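Local atomic coordinates of leucine--trna ligase (Agrobacterium radiobacter, PDB entry 5AH5), a protein that probably attaches L-leucine to its cognate tRNA(Leu) at the expense of ATP, as a class I aminoacyl-tRNA synthetase. Residues V35-P40 and V71-G76; W77-L82 and A124-T129. All coordinates share one frame; numbering follows the deposited sequence.

Contact 1. Residues V35-P40 and V71-G76; sequences VLEMFP and VLHPMG. With LSS (5'-O-(L-leucylsulfamoyl)adenosine), chain I.
Val35 and Val71 meet through their CG1 methyls, 4.0 Å apart, at the apolar start of a beta-alpha-beta crossover of the class I synthetase Rossmann fold, in which helix 48-66 links two neighbouring parallel strands. Farther along, Leu36 CB lies against Pro74 CD, and a bend at chi2 (54°) carries Met75 SD to 3.6 Å from Pro40 CD, while a second bend at chi3 (62°) turns CE towards Glu37 OE1. Phe39 adds its CB to this sulphur and sets its ring edge beside Gly76, while CD1 of the ring approaches the leucyl methyl C11 of the adenylate analogue LSS at 3.7 Å. The backbones themselves are joined by Val35 N, which donates to Leu72 O at 3.2 Å. Beyond the strand ends the first chain turns to the pocket, and Phe39 O accepts a hydrogen bond from the ligand amine N4. Strand 520-524 pairs with the other edge of 32-37, which places the contact inside the parallel sheet. At the polar edge, one water accepts from Glu37 N and donates to Pro74 O, bridging the two chains. Tyr117 OH bonds Glu37 OE1, leaving OE2 to His73. The imidazole stands nearly perpendicular to the carboxylate, their planes 87° apart, and His73 NE2 donates to the syn side of Glu37 OE2 at 2.6 Å, with the oxygen lying in the ring plane.

Contact 2. Residues W77-L82 and A124-T129; sequences WDSFGL and ATCSPT. With LSS (5'-O-(L-leucylsulfamoyl)adenosine), chain I.
Over one face of the Phe80 ring sits Cys126 CA, 3.8 Å from the ring centroid and close to its normal, a CH-pi contact; Cys126 CB follows at 3.8 Å from Phe80 CE1. The indole of Trp77 instead turns its edge to Ala124 CB and reaches away to Glu122, which accepts from NE1. Between these rings a single beta bridge, Trp77 with Ala124, joins the segments; beyond it a type I turn from Ala124 to Ser127 bends the second chain, placing Thr125 and Cys126 against Ser79 and Phe80. Trp77 O takes two donors: Thr125 N, nearly in line with the carbonyl at 3.1 Å, and Ser79 OG, which comes from above the carbonyl plane. In return, Ser79 N donates to Thr125 OG1 at 3.1 Å. A water accepts from Phe80 N and lies 2.6 Å from Asp78 OD1, and it also meets Thr125 OG1. With CG anti to the backbone N (chi1 -154°), Asp78 directs OD2 into the active site, where it accepts from the leucyl amine N4 of LSS at 2.6 Å. Helix 95-112 packs on Trp77, Trp423 meets Phe80 edge-to-face, and the two segments lead into helices 82-91 and 128-143.

From the N terminus, strand 32-37 leads through the predicted HIGH region and helix 48-66 to strand 70-72, and contact 1 closes that crossover. The chain runs straight on from Gly76 to Trp77, opening the longer excursion through helices 82-91 and 95-112 that contact 2 closes. The two loops thus follow in series, neither enclosing the other. They nevertheless touch: Pro40 O and Asp78 N lie 3.0 Å apart, probably hydrogen-bonded, and Phe39 CE2 packs on Thr125 CG2 at 3.6 Å. Together they tie the parallel sheet to the start of helix 128-143, and they meet at the ligand through Phe39 and Asp78.

Contact 1. Residues V35-P40 and V71-G76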
ATOM      1  N   VAL B  35       8.234   9.958  -3.166  1.00 22.42           N
ATOM      2  CA  VAL B  35       8.000   8.568  -3.496  1.00 26.83           C
ATOM      3  C   VAL B  35       8.457   7.731  -2.306  1.00 25.96           C
ATOM      4  O   VAL B  35       9.537   7.905  -1.854  1.00 24.65           O
ATOM      5  CB  VAL B  35       8.790   8.110  -4.741  1.00 26.42           C
ATOM      6  CG1 VAL B  35      10.209   8.624  -4.795  1.00 28.03           C
ATOM      7  CG2 VAL B  35       8.793   6.593  -4.869  1.00 29.98           C
ATOM      8  N   LEU B  36       7.627   6.819  -1.829  1.00 27.35           N
ATOM      9  CA  LEU B  36       8.095   5.869  -0.827  1.00 28.42           C
ATOM     10  C   LEU B  36       7.487   4.533  -1.019  1.00 26.24           C
ATOM     11  O   LEU B  36       6.563   4.389  -1.812  1.00 25.96           O
ATOM     12  CB  LEU B  36       7.796   6.398   0.570  1.00 27.51           C
ATOM     13  CG  LEU B  36       6.452   6.321   1.265  1.00 28.76           C
ATOM     14  CD1 LEU B  36       6.606   6.691   2.728  1.00 31.78           C
ATOM     15  CD2 LEU B  36       5.478   7.223   0.630  1.00 29.67           C
ATOM     16  N   GLU B  37       8.009   3.586  -0.261  1.00 22.76           N
ATOM     17  CA  GLU B  37       7.609   2.208  -0.291  1.00 23.56           C
ATOM     18  C   GLU B  37       7.293   1.803   1.149  1.00 25.22           C
ATOM     19  O   GLU B  37       7.728   2.465   2.125  1.00 25.08           O
ATOM     20  CB  GLU B  37       8.764   1.334  -0.703  1.00 28.04           C
ATOM     21  CG  GLU B  37       9.420   1.609  -2.036  1.00 29.50           C
ATOM     22  CD  GLU B  37      10.698   2.367  -1.911  1.00 32.31           C
ATOM     23  OE1 GLU B  37      11.375   2.222  -0.864  1.00 33.96           O
ATOM     24  OE2 GLU B  37      11.058   3.095  -2.894  1.00 32.81           O
ATOM     25  N   MET B  38       6.558   0.710   1.282  1.00 24.78           N
ATOM     26  CA  MET B  38       6.192   0.216   2.618  1.00 26.09           C
ATOM     27  C   MET B  38       7.415  -0.261   3.362  1.00 22.11           C
ATOM     28  O   MET B  38       8.086  -1.236   2.961  1.00 23.60           O
ATOM     29  CB  MET B  38       5.099  -0.840   2.559  1.00 26.84           C
ATOM     30  CG  MET B  38       3.761  -0.279   2.196  1.00 25.15           C
ATOM     31  SD  MET B  38       2.587  -1.633   2.168  1.00 28.50           S
ATOM     32  CE  MET B  38       1.225  -0.912   1.315  1.00 29.97           C
ATOM     33  N   PHE B  39       7.772   0.509   4.409  1.00 21.99           N
ATOM     34  CA  PHE B  39       8.995   0.225   5.216  1.00 21.49           C
ATOM     35  C   PHE B  39       8.949  -1.155   5.888  1.00 18.34           C
ATOM     36  O   PHE B  39       7.888  -1.655   6.156  1.00 17.90           O
ATOM     37  CB  PHE B  39       9.370   1.421   6.130  1.00 24.14           C
ATOM     38  CG  PHE B  39       8.554   1.597   7.417  1.00 26.09           C
ATOM     39  CD1 PHE B  39       7.208   1.278   7.514  1.00 25.47           C
ATOM     40  CD2 PHE B  39       9.137   2.249   8.511  1.00 24.55           C
ATOM     41  CE1 PHE B  39       6.519   1.521   8.673  1.00 25.78           C
ATOM     42  CE2 PHE B  39       8.426   2.483   9.672  1.00 23.41           C
ATOM     43  CZ  PHE B  39       7.119   2.160   9.755  1.00 22.99           C
ATOM     44  N   PRO B  40      10.060  -1.861   5.935  1.00 17.23           N
ATOM     45  CA  PRO B  40      10.032  -3.227   6.336  1.00 21.73           C
ATOM     46  C   PRO B  40      10.025  -3.485   7.881  1.00 25.06           C
ATOM     47  O   PRO B  40      10.591  -2.709   8.632  1.00 24.27           O
ATOM     48  CB  PRO B  40      11.319  -3.756   5.796  1.00 21.02           C
ATOM     49  CG  PRO B  40      12.226  -2.645   5.846  1.00 19.55           C
ATOM     50  CD  PRO B  40      11.394  -1.433   5.581  1.00 18.33           C
ATOM     51  N   VAL B  71      13.208  15.504  -4.791  1.00 21.73           N
ATOM     52  CA  VAL B  71      12.599  14.198  -4.491  1.00 24.25           C
ATOM     53  C   VAL B  71      12.958  13.793  -3.003  1.00 24.33           C
ATOM     54  O   VAL B  71      14.125  13.800  -2.644  1.00 25.49           O
ATOM     55  CB  VAL B  71      13.186  13.146  -5.470  1.00 25.12           C
ATOM     56  CG1 VAL B  71      12.761  11.734  -5.064  1.00 27.83           C
ATOM     57  CG2 VAL B  71      12.721  13.429  -6.938  1.00 23.86           C
ATOM     58  N   LEU B  72      11.964  13.501  -2.203  1.00 24.17           N
ATOM     59  CA  LEU B  72      12.138  12.800  -0.946  1.00 26.27           C
ATOM     60  C   LEU B  72      11.910  11.300  -1.217  1.00 24.91           C
ATOM     61  O   LEU B  72      10.821  10.907  -1.530  1.00 22.51           O
ATOM     62  CB  LEU B  72      11.152  13.309   0.098  1.00 24.74           C
ATOM     63  CG  LEU B  72      11.207  12.578   1.474  1.00 26.26           C
ATOM     64  CD1 LEU B  72      12.610  12.449   1.950  1.00 23.24           C
ATOM     65  CD2 LEU B  72      10.366  13.277   2.539  1.00 25.23           C
ATOM     66  N   HIS B  73      12.959  10.499  -1.151  1.00 25.60           N
ATOM     67  CA  HIS B  73      12.849   9.065  -1.188  1.00 22.95           C
ATOM     68  C   HIS B  73      13.514   8.476   0.093  1.00 21.46           C
ATOM     69  O   HIS B  73      14.681   8.235   0.105  1.00 26.36           O
ATOM     70  CB  HIS B  73      13.608   8.563  -2.354  1.00 21.35           C
ATOM     71  CG  HIS B  73      13.425   7.114  -2.631  1.00 20.57           C
ATOM     72  ND1 HIS B  73      14.432   6.360  -3.187  1.00 21.09           N
ATOM     73  CD2 HIS B  73      12.352   6.296  -2.527  1.00 21.48           C
ATOM     74  CE1 HIS B  73      14.037   5.121  -3.345  1.00 20.30           C
ATOM     75  NE2 HIS B  73      12.766   5.056  -2.967  1.00 22.63           N
ATOM     76  N   PRO B  74      12.738   8.167   1.112  1.00 23.23           N
ATOM     77  CA  PRO B  74      13.338   7.882   2.423  1.00 21.55           C
ATOM     78  C   PRO B  74      13.123   6.441   2.782  1.00 24.94           C
ATOM     79  O   PRO B  74      12.296   5.783   2.179  1.00 24.76           O
ATOM     80  CB  PRO B  74      12.461   8.744   3.334  1.00 22.26           C
ATOM     81  CG  PRO B  74      11.096   8.554   2.778  1.00 21.63           C
ATOM     82  CD  PRO B  74      11.287   8.462   1.254  1.00 21.58           C
ATOM     83  N   MET B  75      13.786   5.976   3.829  1.00 23.40           N
ATOM     84  CA  MET B  75      13.666   4.601   4.288  1.00 23.26           C
ATOM     85  C   MET B  75      13.925   4.591   5.818  1.00 26.62           C
ATOM     86  O   MET B  75      14.690   5.380   6.392  1.00 22.71           O
ATOM     87  CB  MET B  75      14.670   3.658   3.569  1.00 23.52           C
ATOM     88  CG  MET B  75      14.691   2.179   4.084  1.00 25.53           C
ATOM     89  SD  MET B  75      13.087   1.409   4.077  1.00 28.67           S
ATOM     90  CE  MET B  75      12.719   1.475   2.285  1.00 28.82           C
ATOM     91  N   GLY B  76      13.244   3.695   6.463  1.00 27.70           N
ATOM     92  CA  GLY B  76      13.356   3.564   7.905  1.00 27.52           C
ATOM     93  C   GLY B  76      12.755   2.208   8.250  1.00 27.06           C
ATOM     94  O   GLY B  76      12.532   1.368   7.360  1.00 24.17           O
TER
HETATM   95  C1  LSS I1818       5.568  -4.653   6.261  1.00 26.69           C
HETATM   96  N1  LSS I1818       7.186 -10.205  -2.817  1.00 26.41           N
HETATM   97  O1  LSS I1818       4.702  -5.231   5.641  1.00 28.41           O
HETATM   98  S1  LSS I1818       7.316  -6.203   5.474  1.00 26.30           S
HETATM   99  C2  LSS I1818       6.853  -8.932  -3.017  1.00 29.83           C
HETATM  100  N2  LSS I1818       6.834  -5.030   6.264  1.00 25.39           N
HETATM  101  O2  LSS I1818       4.514  -6.306   0.450  1.00 28.72           O
HETATM  102  N3  LSS I1818       6.823  -8.014  -2.025  1.00 30.16           N
HETATM  103  O3  LSS I1818       5.280  -3.668   0.694  1.00 27.32           O
HETATM  104  C4  LSS I1818       7.156  -8.409  -0.774  1.00 29.75           C
HETATM  105  N4  LSS I1818       6.263  -3.070   8.064  1.00 23.97           N
HETATM  106  O4  LSS I1818       7.907  -5.599   1.195  1.00 25.84           O
HETATM  107  C5  LSS I1818       7.426  -9.742  -0.490  1.00 30.17           C
HETATM  108  O5  LSS I1818       7.085  -5.879   3.928  1.00 29.97           O
HETATM  109  C6  LSS I1818       7.416 -10.654  -1.532  1.00 31.26           C
HETATM  110  N6  LSS I1818       7.740 -11.947  -1.270  1.00 27.78           N
HETATM  111  C7  LSS I1818       4.140  -1.064   6.984  1.00 20.27           C
HETATM  112  N7  LSS I1818       7.666  -9.842   0.843  1.00 32.34           N
HETATM  113  C8  LSS I1818       7.494  -8.609   1.394  1.00 30.58           C
HETATM  114  C9  LSS I1818       4.691  -2.299   6.266  1.00 22.91           C
HETATM  115  N9  LSS I1818       7.213  -7.739   0.388  1.00 30.27           N
HETATM  116  CA  LSS I1818       5.192  -3.480   7.118  1.00 26.07           C
HETATM  117  C10 LSS I1818       2.806  -1.432   7.652  1.00 24.17           C
HETATM  118  C11 LSS I1818       4.043   0.105   5.940  1.00 20.24           C
HETATM  119  O1A LSS I1818       6.682  -7.517   5.651  1.00 25.13           O
HETATM  120  C21 LSS I1818       6.909  -6.326   0.498  1.00 25.88           C
HETATM  121  C22 LSS I1818       5.644  -6.079   1.243  1.00 26.36           C
HETATM  122  C23 LSS I1818       5.784  -4.617   1.674  1.00 27.04           C
HETATM  123  C24 LSS I1818       7.284  -4.522   1.866  1.00 25.13           C
HETATM  124  C25 LSS I1818       7.709  -4.753   3.318  1.00 27.58           C
HETATM  125  O2A LSS I1818       8.753  -6.361   5.553  1.00 20.07           O
HETATM  126  O   HOH W   1      10.686   4.420   0.616  1.00 44.47           O

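Contact 2. Residues W77-L82 and A124-T129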
ATOM      1  N   TRP B  77      12.507   1.998   9.524  1.00 25.03           N
ATOM      2  CA  TRP B  77      12.461   0.640  10.096  1.00 24.81           C
ATOM      3  C   TRP B  77      11.208   0.488  10.925  1.00 26.37           C
ATOM      4  O   TRP B  77      11.016   1.227  11.879  1.00 24.32           O
ATOM      5  CB  TRP B  77      13.720   0.450  10.929  1.00 24.44           C
ATOM      6  CG  TRP B  77      14.936   0.829  10.104  1.00 25.25           C
ATOM      7  CD1 TRP B  77      15.714   1.927  10.270  1.00 24.13           C
ATOM      8  CD2 TRP B  77      15.390   0.206   8.883  1.00 26.48           C
ATOM      9  NE1 TRP B  77      16.721   1.944   9.362  1.00 24.11           N
ATOM     10  CE2 TRP B  77      16.533   0.908   8.466  1.00 25.57           C
ATOM     11  CE3 TRP B  77      14.961  -0.887   8.128  1.00 27.53           C
ATOM     12  CZ2 TRP B  77      17.222   0.589   7.294  1.00 25.42           C
ATOM     13  CZ3 TRP B  77      15.683  -1.242   6.955  1.00 28.35           C
ATOM     14  CH2 TRP B  77      16.792  -0.502   6.549  1.00 27.34           C
ATOM     15  N   ASP B  78      10.342  -0.445  10.535  1.00 24.03           N
ATOM     16  CA  ASP B  78       9.124  -0.797  11.298  1.00 24.17           C
ATOM     17  C   ASP B  78       9.586  -1.850  12.364  1.00 26.20           C
ATOM     18  O   ASP B  78       9.543  -3.041  12.141  1.00 24.52           O
ATOM     19  CB  ASP B  78       8.074  -1.311  10.335  1.00 26.91           C
ATOM     20  CG  ASP B  78       6.647  -1.134  10.813  1.00 28.99           C
ATOM     21  OD1 ASP B  78       6.422  -0.633  11.920  1.00 27.35           O
ATOM     22  OD2 ASP B  78       5.708  -1.478  10.020  1.00 24.99           O
ATOM     23  N   SER B  79      10.019  -1.373  13.549  1.00 24.30           N
ATOM     24  CA  SER B  79      10.797  -2.151  14.405  1.00 25.66           C
ATOM     25  C   SER B  79      10.168  -2.541  15.752  1.00 28.09           C
ATOM     26  O   SER B  79      10.846  -3.164  16.520  1.00 35.35           O
ATOM     27  CB  SER B  79      12.178  -1.472  14.541  1.00 32.70           C
ATOM     28  OG  SER B  79      12.064  -0.103  14.711  1.00 39.38           O
ATOM     29  N   PHE B  80       8.910  -2.177  16.030  1.00 25.95           N
ATOM     30  CA  PHE B  80       8.201  -2.560  17.226  1.00 29.62           C
ATOM     31  C   PHE B  80       7.089  -3.589  16.911  1.00 33.82           C
ATOM     32  O   PHE B  80       6.717  -3.831  15.740  1.00 35.20           O
ATOM     33  CB  PHE B  80       7.522  -1.341  17.895  1.00 30.08           C
ATOM     34  CG  PHE B  80       8.326  -0.673  19.057  1.00 27.61           C
ATOM     35  CD1 PHE B  80       9.142  -1.387  19.929  1.00 23.67           C
ATOM     36  CD2 PHE B  80       8.137   0.679  19.317  1.00 26.42           C
ATOM     37  CE1 PHE B  80       9.819  -0.760  20.977  1.00 25.86           C
ATOM     38  CE2 PHE B  80       8.764   1.294  20.392  1.00 25.92           C
ATOM     39  CZ  PHE B  80       9.610   0.594  21.215  1.00 26.47           C
ATOM     40  N   GLY B  81       6.600  -4.195  17.985  1.00 28.48           N
ATOM     41  CA  GLY B  81       5.503  -5.104  17.960  1.00 27.11           C
ATOM     42  C   GLY B  81       5.851  -6.501  17.534  1.00 24.81           C
ATOM     43  O   GLY B  81       6.995  -6.902  17.484  1.00 26.56           O
ATOM     44  N   LEU B  82       4.820  -7.221  17.146  1.00 26.78           N
ATOM     45  CA  LEU B  82       4.894  -8.643  17.037  1.00 26.77           C
ATOM     46  C   LEU B  82       5.942  -9.170  16.142  1.00 27.25           C
ATOM     47  O   LEU B  82       6.618 -10.109  16.537  1.00 24.38           O
ATOM     48  CB  LEU B  82       3.539  -9.211  16.703  1.00 27.95           C
ATOM     49  CG  LEU B  82       2.468  -8.933  17.713  1.00 34.99           C
ATOM     50  CD1 LEU B  82       1.205  -9.657  17.263  1.00 38.94           C
ATOM     51  CD2 LEU B  82       2.886  -9.437  19.098  1.00 35.71           C
ATOM     52  N   ALA B 124      13.444   5.030  12.971  1.00 29.27           N
ATOM     53  CA  ALA B 124      13.149   3.686  13.452  1.00 26.19           C
ATOM     54  C   ALA B 124      12.051   3.850  14.481  1.00 25.18           C
ATOM     55  O   ALA B 124      12.194   4.670  15.375  1.00 24.51           O
ATOM     56  CB  ALA B 124      14.394   3.118  14.047  1.00 30.43           C
ATOM     57  N   THR B 125      10.974   3.082  14.381  1.00 20.66           N
ATOM     58  CA  THR B 125       9.865   3.336  15.252  1.00 22.21           C
ATOM     59  C   THR B 125      10.193   2.996  16.767  1.00 21.83           C
ATOM     60  O   THR B 125       9.460   3.380  17.620  1.00 21.96           O
ATOM     61  CB  THR B 125       8.636   2.607  14.799  1.00 20.47           C
ATOM     62  OG1 THR B 125       8.878   1.218  14.851  1.00 22.83           O
ATOM     63  CG2 THR B 125       8.275   2.994  13.226  1.00 23.20           C
ATOM     64  N   CYS B 126      11.274   2.310  17.021  1.00 20.47           N
ATOM     65  CA  CYS B 126      11.644   1.915  18.384  1.00 24.95           C
ATOM     66  C   CYS B 126      12.564   2.950  19.012  1.00 26.48           C
ATOM     67  O   CYS B 126      12.875   2.825  20.179  1.00 23.06           O
ATOM     68  CB  CYS B 126      12.294   0.538  18.399  1.00 20.15           C
ATOM     69  SG  CYS B 126      13.803   0.359  17.458  1.00 30.44           S
ATOM     70  N   SER B 127      13.004   3.967  18.274  1.00 23.30           N
ATOM     71  CA  SER B 127      13.939   4.897  18.867  1.00 25.56           C
ATOM     72  C   SER B 127      13.215   5.840  19.840  1.00 23.70           C
ATOM     73  O   SER B 127      11.982   6.181  19.659  1.00 22.37           O
ATOM     74  CB  SER B 127      14.719   5.640  17.776  1.00 28.98           C
ATOM     75  OG  SER B 127      13.827   6.591  17.238  1.00 28.95           O
ATOM     76  N   PRO B 128      13.942   6.269  20.924  1.00 22.99           N
ATOM     77  CA  PRO B 128      13.297   7.183  21.842  1.00 21.46           C
ATOM     78  C   PRO B 128      12.749   8.388  21.179  1.00 21.10           C
ATOM     79  O   PRO B 128      11.662   8.888  21.575  1.00 21.86           O
ATOM     80  CB  PRO B 128      14.427   7.553  22.815  1.00 23.34           C
ATOM     81  CG  PRO B 128      15.282   6.298  22.848  1.00 23.59           C
ATOM     82  CD  PRO B 128      15.281   5.891  21.398  1.00 22.92           C
ATOM     83  N   THR B 129      13.441   8.899  20.177  1.00 23.98           N
ATOM     84  CA  THR B 129      12.852  10.087  19.493  1.00 27.50           C
ATOM     85  C   THR B 129      11.469   9.838  18.856  1.00 26.15           C
ATOM     86  O   THR B 129      10.514  10.620  19.016  1.00 26.87           O
ATOM     87  CB  THR B 129      13.866  10.735  18.524  1.00 28.32           C
ATOM     88  OG1 THR B 129      13.344  12.012  18.170  1.00 30.88           O
ATOM     89  CG2 THR B 129      14.123   9.836  17.301  1.00 30.82           C
TER
HETATM   90  C1  LSS I1818       5.568  -4.653   6.261  1.00 26.69           C
HETATM   91  N1  LSS I1818       7.186 -10.205  -2.817  1.00 26.41           N
HETATM   92  O1  LSS I1818       4.702  -5.231   5.641  1.00 28.41           O
HETATM   93  S1  LSS I1818       7.316  -6.203   5.474  1.00 26.30           S
HETATM   94  C2  LSS I1818       6.853  -8.932  -3.017  1.00 29.83           C
HETATM   95  N2  LSS I1818       6.834  -5.030   6.264  1.00 25.39           N
HETATM   96  O2  LSS I1818       4.514  -6.306   0.450  1.00 28.72           O
HETATM   97  N3  LSS I1818       6.823  -8.014  -2.025  1.00 30.16           N
HETATM   98  O3  LSS I1818       5.280  -3.668   0.694  1.00 27.32           O
HETATM   99  C4  LSS I1818       7.156  -8.409  -0.774  1.00 29.75           C
HETATM  100  N4  LSS I1818       6.263  -3.070   8.064  1.00 23.97           N
HETATM  101  O4  LSS I1818       7.907  -5.599   1.195  1.00 25.84           O
HETATM  102  C5  LSS I1818       7.426  -9.742  -0.490  1.00 30.17           C
HETATM  103  O5  LSS I1818       7.085  -5.879   3.928  1.00 29.97           O
HETATM  104  C6  LSS I1818       7.416 -10.654  -1.532  1.00 31.26           C
HETATM  105  N6  LSS I1818       7.740 -11.947  -1.270  1.00 27.78           N
HETATM  106  C7  LSS I1818       4.140  -1.064   6.984  1.00 20.27           C
HETATM  107  N7  LSS I1818       7.666  -9.842   0.843  1.00 32.34           N
HETATM  108  C8  LSS I1818       7.494  -8.609   1.394  1.00 30.58           C
HETATM  109  C9  LSS I1818       4.691  -2.299   6.266  1.00 22.91           C
HETATM  110  N9  LSS I1818       7.213  -7.739   0.388  1.00 30.27           N
HETATM  111  CA  LSS I1818       5.192  -3.480   7.118  1.00 26.07           C
HETATM  112  C10 LSS I1818       2.806  -1.432   7.652  1.00 24.17           C
HETATM  113  C11 LSS I1818       4.043   0.105   5.940  1.00 20.24           C
HETATM  114  O1A LSS I1818       6.682  -7.517   5.651  1.00 25.13           O
HETATM  115  C21 LSS I1818       6.909  -6.326   0.498  1.00 25.88           C
HETATM  116  C22 LSS I1818       5.644  -6.079   1.243  1.00 26.36           C
HETATM  117  C23 LSS I1818       5.784  -4.617   1.674  1.00 27.04           C
HETATM  118  C24 LSS I1818       7.284  -4.522   1.866  1.00 25.13           C
HETATM  119  C25 LSS I1818       7.709  -4.753   3.318  1.00 27.58           C
HETATM  120  O2A LSS I1818       8.753  -6.361   5.553  1.00 20.07           O
HETATM  121  O   HOH W   2       6.674  -0.707  14.531  1.00 30.01           O